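Local coordinates for 6-pyruvoyl tetrahydropterin synthase (PDB 1Y13), which belongs to the 6-pyruvoyl tetrahydropterin synthase family and binds a zinc ion and biopterin in a pocket shared between subunits, at residues A[38-43]-A[96-101]. Sequence-based numbering, arbitrary orientation.
Sequences FIAYNG and SDVLKF. With BIO (biopterin), chain E.
The backbones of 38-43 and 96-101 come nearest where Y41 faces V98, their CA atoms 6.1 Å apart, and two waters tie the segments together through side chains and one carbonyl, A40 O. V98 fills the centre with both methyls: CG2, set between its own backbone N and carbonyl carbon, rests on A40, 3.8 Å from CB, while CG1, anti to the carbonyl carbon (chi1 -62°), reaches the N42 amide, 3.6 Å from OD1. L99 continues the apolar patch with one branch, its CD2 touching A40 CB and meeting the F38 ring at its edge, 4.1 Å from CE1; Y118 stacks on the same ring. The contact thus joins the end of strand 21-41, part of the large antiparallel sheet of the synthase fold, to the start of the separate three-stranded antiparallel sheet opened by strand 99-104. I39 turns the other way, into the biopterin pocket, with CD1 3.2 Å from ligand N5, and I39 also packs on Y68 of the second subunit. Water 1 donates to A40 O and accepts from S96 OG at 2.7 Å. Nearer solvent the N42 amide and D97 carboxylate planes stand 77° apart, and water 2 bridges them, accepting from N42 ND2 and donating to D97 OD2, each at 2.8 Å.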
loop_
_atom_site.group_PDB
_atom_site.type_symbol
_atom_site.label_atom_id
_atom_site.label_comp_id
_atom_site.label_asym_id
_atom_site.label_seq_id
_atom_site.Cartn_x
_atom_site.Cartn_y
_atom_site.Cartn_z
ATOM N N PHE A 38 15.377 -7.393 22.099
ATOM C CA PHE A 38 14.481 -8.392 22.637
ATOM C C PHE A 38 13.757 -7.774 23.805
ATOM O O PHE A 38 14.315 -6.955 24.529
ATOM C CB PHE A 38 15.205 -9.712 22.995
ATOM C CG PHE A 38 16.272 -9.571 24.054
ATOM C CD1 PHE A 38 15.945 -9.647 25.389
ATOM C CD2 PHE A 38 17.607 -9.371 23.703
ATOM C CE1 PHE A 38 16.939 -9.516 26.378
ATOM C CE2 PHE A 38 18.593 -9.253 24.662
ATOM C CZ PHE A 38 18.264 -9.307 26.001
ATOM N N ILE A 39 12.491 -8.132 23.962
ATOM C CA ILE A 39 11.737 -7.713 25.134
ATOM C C ILE A 39 12.021 -8.576 26.364
ATOM O O ILE A 39 12.144 -9.787 26.281
ATOM C CB ILE A 39 10.249 -7.575 24.791
ATOM C CG1 ILE A 39 10.041 -6.187 24.169
ATOM C CG2 ILE A 39 9.395 -7.756 26.035
ATOM C CD1 ILE A 39 8.913 -6.113 23.191
ATOM N N ALA A 40 12.197 -7.914 27.506
ATOM C CA ALA A 40 12.344 -8.617 28.762
ATOM C C ALA A 40 11.601 -7.837 29.842
ATOM O O ALA A 40 11.805 -6.644 29.980
ATOM C CB ALA A 40 13.821 -8.771 29.092
ATOM N N TYR A 41 10.696 -8.505 30.552
ATOM C CA TYR A 41 10.006 -7.932 31.707
ATOM C C TYR A 41 9.891 -9.028 32.764
ATOM O O TYR A 41 10.430 -10.123 32.560
ATOM C CB TYR A 41 8.655 -7.338 31.318
ATOM C CG TYR A 41 7.692 -8.257 30.582
ATOM C CD1 TYR A 41 6.843 -9.122 31.286
ATOM C CD2 TYR A 41 7.590 -8.220 29.192
ATOM C CE1 TYR A 41 5.950 -9.945 30.627
ATOM C CE2 TYR A 41 6.692 -9.030 28.516
ATOM C CZ TYR A 41 5.880 -9.892 29.239
ATOM O OH TYR A 41 4.982 -10.702 28.578
ATOM N N ASN A 42 9.227 -8.763 33.887
ATOM C CA ASN A 42 9.213 -9.751 34.973
ATOM C C ASN A 42 8.672 -11.118 34.560
ATOM O O ASN A 42 7.536 -11.239 34.126
ATOM C CB ASN A 42 8.477 -9.243 36.213
ATOM C CG ASN A 42 9.323 -8.296 37.036
ATOM O OD1 ASN A 42 10.369 -8.685 37.577
ATOM N ND2 ASN A 42 8.879 -7.037 37.138
ATOM N N GLY A 43 9.510 -12.139 34.692
ATOM C CA GLY A 43 9.133 -13.510 34.343
ATOM C C GLY A 43 9.059 -13.822 32.847
ATOM O O GLY A 43 8.567 -14.879 32.469
ATOM N N SER A 96 16.136 -0.923 32.257
ATOM C CA SER A 96 15.569 -2.236 32.527
ATOM C C SER A 96 15.682 -2.688 33.994
ATOM O O SER A 96 16.765 -2.608 34.587
ATOM C CB SER A 96 16.209 -3.279 31.638
ATOM O OG SER A 96 15.501 -4.506 31.741
ATOM N N ASP A 97 14.563 -3.172 34.549
ATOM C CA ASP A 97 14.524 -3.744 35.895
ATOM C C ASP A 97 14.860 -5.225 35.949
ATOM O O ASP A 97 14.932 -5.799 37.028
ATOM C CB ASP A 97 13.170 -3.477 36.576
ATOM C CG ASP A 97 11.960 -4.055 35.802
ATOM O OD1 ASP A 97 12.030 -4.281 34.563
ATOM O OD2 ASP A 97 10.908 -4.267 36.456
ATOM N N VAL A 98 15.051 -5.853 34.794
ATOM C CA VAL A 98 15.295 -7.295 34.746
ATOM C C VAL A 98 16.563 -7.679 33.996
ATOM O O VAL A 98 16.821 -8.857 33.761
ATOM C CB VAL A 98 14.077 -8.093 34.168
ATOM C CG1 VAL A 98 12.850 -7.916 35.035
ATOM C CG2 VAL A 98 13.782 -7.682 32.744
ATOM N N LEU A 99 17.356 -6.692 33.607
ATOM C CA LEU A 99 18.633 -6.965 32.939
ATOM C C LEU A 99 19.774 -6.344 33.721
ATOM O O LEU A 99 19.625 -5.256 34.269
ATOM C CB LEU A 99 18.618 -6.438 31.491
ATOM C CG LEU A 99 17.547 -6.954 30.534
ATOM C CD1 LEU A 99 17.484 -6.122 29.253
ATOM C CD2 LEU A 99 17.757 -8.430 30.229
ATOM N N LYS A 100 20.897 -7.050 33.821
ATOM C CA LYS A 100 22.103 -6.459 34.411
ATOM C C LYS A 100 23.103 -6.178 33.293
ATOM O O LYS A 100 23.260 -6.980 32.374
ATOM C CB LYS A 100 22.708 -7.354 35.497
ATOM C CG LYS A 100 23.732 -6.661 36.391
ATOM C CD LYS A 100 25.180 -6.706 35.832
ATOM C CE LYS A 100 26.241 -5.926 36.699
ATOM N NZ LYS A 100 26.110 -4.375 36.703
ATOM N N PHE A 101 23.737 -5.015 33.340
ATOM C CA PHE A 101 24.624 -4.623 32.260
ATOM C C PHE A 101 26.041 -4.523 32.790
ATOM O O PHE A 101 26.269 -4.024 33.888
ATOM C CB PHE A 101 24.202 -3.290 31.663
ATOM C CG PHE A 101 22.775 -3.232 31.189
ATOM C CD1 PHE A 101 22.390 -3.847 30.006
ATOM C CD2 PHE A 101 21.820 -2.523 31.913
ATOM C CE1 PHE A 101 21.062 -3.774 29.551
ATOM C CE2 PHE A 101 20.503 -2.440 31.469
ATOM C CZ PHE A 101 20.130 -3.043 30.264
HETATM N N1 BIO E . 3.459 -5.773 22.056
HETATM N N2 BIO E . 2.426 -3.764 22.608
HETATM C C2 BIO E . 3.529 -4.432 22.170
HETATM N N3 BIO E . 4.684 -3.815 21.840
HETATM C C4A BIO E . 5.821 -5.882 21.261
HETATM C C8A BIO E . 4.535 -6.504 21.635
HETATM N N8 BIO E . 4.442 -7.859 21.550
HETATM C C7 BIO E . 5.468 -8.636 21.136
HETATM C C6 BIO E . 6.669 -8.069 20.763
HETATM N N5 BIO E . 6.807 -6.717 20.848
HETATM C C9 BIO E . 7.826 -8.929 20.297
HETATM O O9 BIO E . 9.141 -8.316 20.582
HETATM C C10 BIO E . 7.747 -9.340 18.786
HETATM O O10 BIO E . 8.486 -8.417 17.962
HETATM C C11 BIO E . 6.339 -9.501 18.186
HETATM O O HOH W 1 13.782 -4.715 29.702
HETATM O O HOH W 2 11.062 -6.054 38.668
#